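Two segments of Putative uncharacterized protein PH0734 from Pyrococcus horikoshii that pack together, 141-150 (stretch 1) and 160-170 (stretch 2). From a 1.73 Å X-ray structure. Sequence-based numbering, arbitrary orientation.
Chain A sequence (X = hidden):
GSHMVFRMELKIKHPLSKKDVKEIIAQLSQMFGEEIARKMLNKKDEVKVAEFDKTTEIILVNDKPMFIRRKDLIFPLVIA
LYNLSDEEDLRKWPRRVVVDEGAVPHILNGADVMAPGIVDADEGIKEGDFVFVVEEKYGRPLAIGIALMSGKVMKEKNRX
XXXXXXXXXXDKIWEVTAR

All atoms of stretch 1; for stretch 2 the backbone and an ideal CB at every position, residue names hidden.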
# COMPACT_ATOMS: atom_id res chain seq x y z
N PRO A 141 -3.74 5.55 6.72
CA PRO A 141 -3.14 5.52 5.39
C PRO A 141 -3.93 6.38 4.40
O PRO A 141 -5.16 6.42 4.45
CB PRO A 141 -3.22 4.05 5.01
CG PRO A 141 -4.47 3.57 5.69
CD PRO A 141 -4.48 4.31 7.01
N LEU A 142 -3.20 7.06 3.52
CA LEU A 142 -3.80 7.97 2.56
C LEU A 142 -3.71 7.40 1.15
O LEU A 142 -4.56 7.68 0.30
CB LEU A 142 -3.06 9.31 2.56
CG LEU A 142 -2.79 10.01 3.89
CD1 LEU A 142 -1.95 11.25 3.65
CD2 LEU A 142 -4.10 10.36 4.59
N ALA A 143 -2.67 6.61 0.91
CA ALA A 143 -2.33 6.23 -0.46
C ALA A 143 -1.31 5.11 -0.51
O ALA A 143 -0.64 4.82 0.48
CB ALA A 143 -1.78 7.45 -1.21
N ILE A 144 -1.19 4.50 -1.69
CA ILE A 144 -0.11 3.58 -1.98
C ILE A 144 0.53 4.03 -3.29
O ILE A 144 -0.10 4.73 -4.10
CB ILE A 144 -0.58 2.10 -2.06
CG1 ILE A 144 -1.65 1.90 -3.14
CG2 ILE A 144 -1.11 1.63 -0.69
CD1 ILE A 144 -1.89 0.44 -3.51
N GLY A 145 1.78 3.63 -3.49
CA GLY A 145 2.50 4.06 -4.69
C GLY A 145 3.88 3.48 -4.84
O GLY A 145 4.26 2.51 -4.17
N ILE A 146 4.65 4.09 -5.75
CA ILE A 146 5.99 3.65 -6.07
C ILE A 146 6.98 4.70 -5.62
O ILE A 146 6.84 5.89 -5.95
CB ILE A 146 6.14 3.42 -7.60
CG1 ILE A 146 5.08 2.44 -8.10
CG2 ILE A 146 7.57 2.95 -7.93
CD1 ILE A 146 5.05 2.25 -9.61
N ALA A 147 7.99 4.27 -4.87
CA ALA A 147 9.05 5.15 -4.40
C ALA A 147 9.89 5.66 -5.56
O ALA A 147 10.32 4.89 -6.41
CB ALA A 147 9.93 4.42 -3.41
N LEU A 148 10.08 6.98 -5.59
CA LEU A 148 10.96 7.63 -6.58
C LEU A 148 12.29 8.02 -5.95
O LEU A 148 13.20 8.53 -6.63
CB LEU A 148 10.26 8.85 -7.19
CG LEU A 148 8.86 8.67 -7.78
CD1 LEU A 148 8.29 10.00 -8.20
CD2 LEU A 148 8.85 7.68 -8.94
N MET A 149 12.39 7.79 -4.64
CA MET A 149 13.61 8.00 -3.87
C MET A 149 13.77 6.83 -2.91
O MET A 149 12.79 6.16 -2.58
CB MET A 149 13.50 9.28 -3.03
CG MET A 149 13.31 10.58 -3.81
SD MET A 149 12.91 11.92 -2.67
CE MET A 149 13.09 13.35 -3.74
N SER A 150 14.99 6.58 -2.44
CA SER A 150 15.18 5.63 -1.35
C SER A 150 14.57 6.22 -0.07
O SER A 150 14.35 7.43 0.01
CB SER A 150 16.66 5.35 -1.13
OG SER A 150 17.30 6.49 -0.56
N UNK A 160 11.85 17.71 -4.28
CA UNK A 160 11.74 16.59 -5.22
C UNK A 160 10.50 15.75 -4.99
O UNK A 160 9.95 15.74 -3.89
CB UNK A 160 12.98 15.70 -5.12
N UNK A 161 10.04 15.07 -6.04
CA UNK A 161 8.93 14.11 -5.90
C UNK A 161 9.43 12.80 -5.30
O UNK A 161 10.41 12.21 -5.78
CB UNK A 161 8.27 13.85 -7.25
N UNK A 162 8.72 12.34 -4.27
CA UNK A 162 9.13 11.18 -3.50
C UNK A 162 8.37 9.90 -3.83
O UNK A 162 8.95 8.81 -3.83
CB UNK A 162 8.97 11.49 -2.01
N UNK A 163 7.07 10.03 -4.08
CA UNK A 163 6.22 8.86 -4.34
C UNK A 163 5.25 9.12 -5.48
O UNK A 163 4.51 10.10 -5.44
CB UNK A 163 5.44 8.47 -3.08
N UNK A 164 5.26 8.24 -6.48
CA UNK A 164 4.23 8.23 -7.51
C UNK A 164 3.03 7.45 -6.98
O UNK A 164 3.09 6.23 -6.86
CB UNK A 164 4.75 7.62 -8.81
N UNK A 165 1.95 8.17 -6.67
CA UNK A 165 0.74 7.54 -6.12
C UNK A 165 -0.02 6.78 -7.21
O UNK A 165 -0.18 7.29 -8.33
CB UNK A 165 -0.17 8.59 -5.48
N UNK A 166 -0.45 5.57 -6.89
CA UNK A 166 -1.22 4.75 -7.84
C UNK A 166 -2.65 4.47 -7.36
O UNK A 166 -3.49 4.01 -8.13
CB UNK A 166 -0.50 3.42 -8.08
N UNK A 167 -2.91 4.76 -6.08
CA UNK A 167 -4.21 4.54 -5.48
C UNK A 167 -4.25 5.33 -4.18
O UNK A 167 -3.31 5.26 -3.38
CB UNK A 167 -4.48 3.05 -5.24
N UNK A 168 -5.30 6.10 -3.98
CA UNK A 168 -5.45 6.89 -2.75
C UNK A 168 -6.86 6.81 -2.20
O UNK A 168 -7.81 6.50 -2.93
CB UNK A 168 -5.08 8.35 -3.01
N UNK A 169 -7.00 7.07 -0.90
CA UNK A 169 -8.31 7.14 -0.28
C UNK A 169 -9.13 8.20 -1.01
O UNK A 169 -8.59 9.24 -1.42
CB UNK A 169 -8.20 7.45 1.21
N UNK A 170 -10.43 7.93 -1.18
CA UNK A 170 -11.35 8.80 -1.94
C UNK A 170 -11.34 8.61 -3.46
O UNK A 170 -12.16 9.23 -4.15
CB UNK A 170 -11.01 10.26 -1.64

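Position 160 has phi 107°, which favours glycine. Its ideal CB would point toward stretch 1 and lie 2.7 Å from Met149 CE, a clash. The residue is Gly160.

At position 161 CA-to-CB points sideways, with the ideal CB 4.0 Å from Leu148 CD1. A long aliphatic or amphipathic chain would suit. It is Lys161: its CD lies 3.6 Å from Leu148 CD1, and its end leads away.

Position 162 points away overall, yet its ideal CB is 4.0 Å from Met149 SD. A small apolar group fits. It is Ala162, whose CB touches that sulfur. Ala162 O accepts a hydrogen bond from Leu148 N (2.8 Å).

Position 163 pairs with Ala147, with its CB on the same sheet face. Nothing polar on a side chain is offered, so apolar and beta-branched residues suit. It is Val163, chi1 t; CG1 comes 4.0 Å from Gly145 CA, a place where a CB on Gly145 would clash.

Position 164 shares a face with Ile146, and its ideal CB is 4.1 Å from Leu148 CD2. Apolar or long chains would suit. It is Lys164. Its CB packs on Leu148 while its end leads away. Two backbone hydrogen bonds tie it to Ile146: Ile146 N to Lys164 O (2.9 Å) and Lys164 N to Ile146 O (2.9 Å).

Position 165 points sideways, its ideal CB 4.7 Å from Ala143 CB. A medium apolar residue could reach that methyl. It is Val165, with CG1 3.8 Å from Ala143 CB.

At position 166 the chain turns a corner beside a bulge. Ile144 and Ile146 offer apolar surface, so a branched or long aliphatic chain suits. It is Ile166: CG1 lies 4.1 Å from Ile144 CG1, and CG2 4.4 Å from Ile146 CG1. Ile166 N donates to Ile144 O (2.9 Å).

Position 167 shares a face with Ile144, its ideal CB 3.7 Å from Ile144 CG1. Apolar or aromatic residues would suit. It is His167, with Ile144 CD1 at the ring edge. His167 O accepts from Ile144 N (2.8 Å); His167 N to Ile144 O (3.4 Å) is weak. ND1 has no partner.

Position 168 pairs with Ala143, its ideal CB 3.9 Å from Ala143 CB. Many residues would fit. It is His168; its end leads away, and His168 ND1 donates to the backbone O of position 169 (2.7 Å).

Position 169 points toward stretch 1, near Leu142 O. A small residue suits. It is Ala169; Ala169 N donates to Leu142 O (2.8 Å).

Position 170 has phi 83° and no neighbour in stretch 1. Glycine or a polar residue would suit. It is Arg170.

Stretch 2 (160-170) GKAVKVIHHAR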
# COMPACT_ATOMS: atom_id res chain seq x y z
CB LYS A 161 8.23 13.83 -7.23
CG LYS A 161 6.84 13.19 -7.02
CD LYS A 161 6.09 12.90 -8.33
CE LYS A 161 5.58 14.18 -9.00
NZ LYS A 161 4.86 15.11 -8.08
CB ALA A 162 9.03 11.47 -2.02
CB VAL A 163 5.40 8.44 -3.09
CG1 VAL A 163 4.53 7.21 -3.38
CG2 VAL A 163 6.32 8.17 -1.89
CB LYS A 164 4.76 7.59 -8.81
CG LYS A 164 3.78 7.67 -9.98
CD LYS A 164 3.72 9.10 -10.52
CE LYS A 164 2.49 9.33 -11.35
NZ LYS A 164 2.20 10.78 -11.50
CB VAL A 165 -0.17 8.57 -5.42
CG1 VAL A 165 -1.49 7.93 -4.98
CG2 VAL A 165 0.56 9.18 -4.22
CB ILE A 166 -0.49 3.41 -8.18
CG1 ILE A 166 -0.43 2.47 -6.96
CG2 ILE A 166 0.90 3.69 -8.76
CD1 ILE A 166 0.15 1.08 -7.27
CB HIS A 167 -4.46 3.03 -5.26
CG HIS A 167 -5.60 2.72 -4.33
ND1 HIS A 167 -5.53 1.72 -3.38
CD2 HIS A 167 -6.84 3.26 -4.21
CE1 HIS A 167 -6.67 1.68 -2.71
NE2 HIS A 167 -7.48 2.61 -3.19
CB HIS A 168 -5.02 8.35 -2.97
CG HIS A 168 -5.88 9.10 -3.95
ND1 HIS A 168 -7.04 9.75 -3.58
CD2 HIS A 168 -5.72 9.33 -5.27
CE1 HIS A 168 -7.57 10.34 -4.64
NE2 HIS A 168 -6.79 10.09 -5.68
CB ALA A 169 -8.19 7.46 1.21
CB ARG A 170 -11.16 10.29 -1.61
CG ARG A 170 -11.31 10.67 -0.15
CD ARG A 170 -11.23 12.18 -0.02
NE ARG A 170 -11.18 12.62 1.37
CZ ARG A 170 -11.02 13.88 1.74
NH1 ARG A 170 -10.89 14.84 0.83
NH2 ARG A 170 -10.97 14.19 3.03
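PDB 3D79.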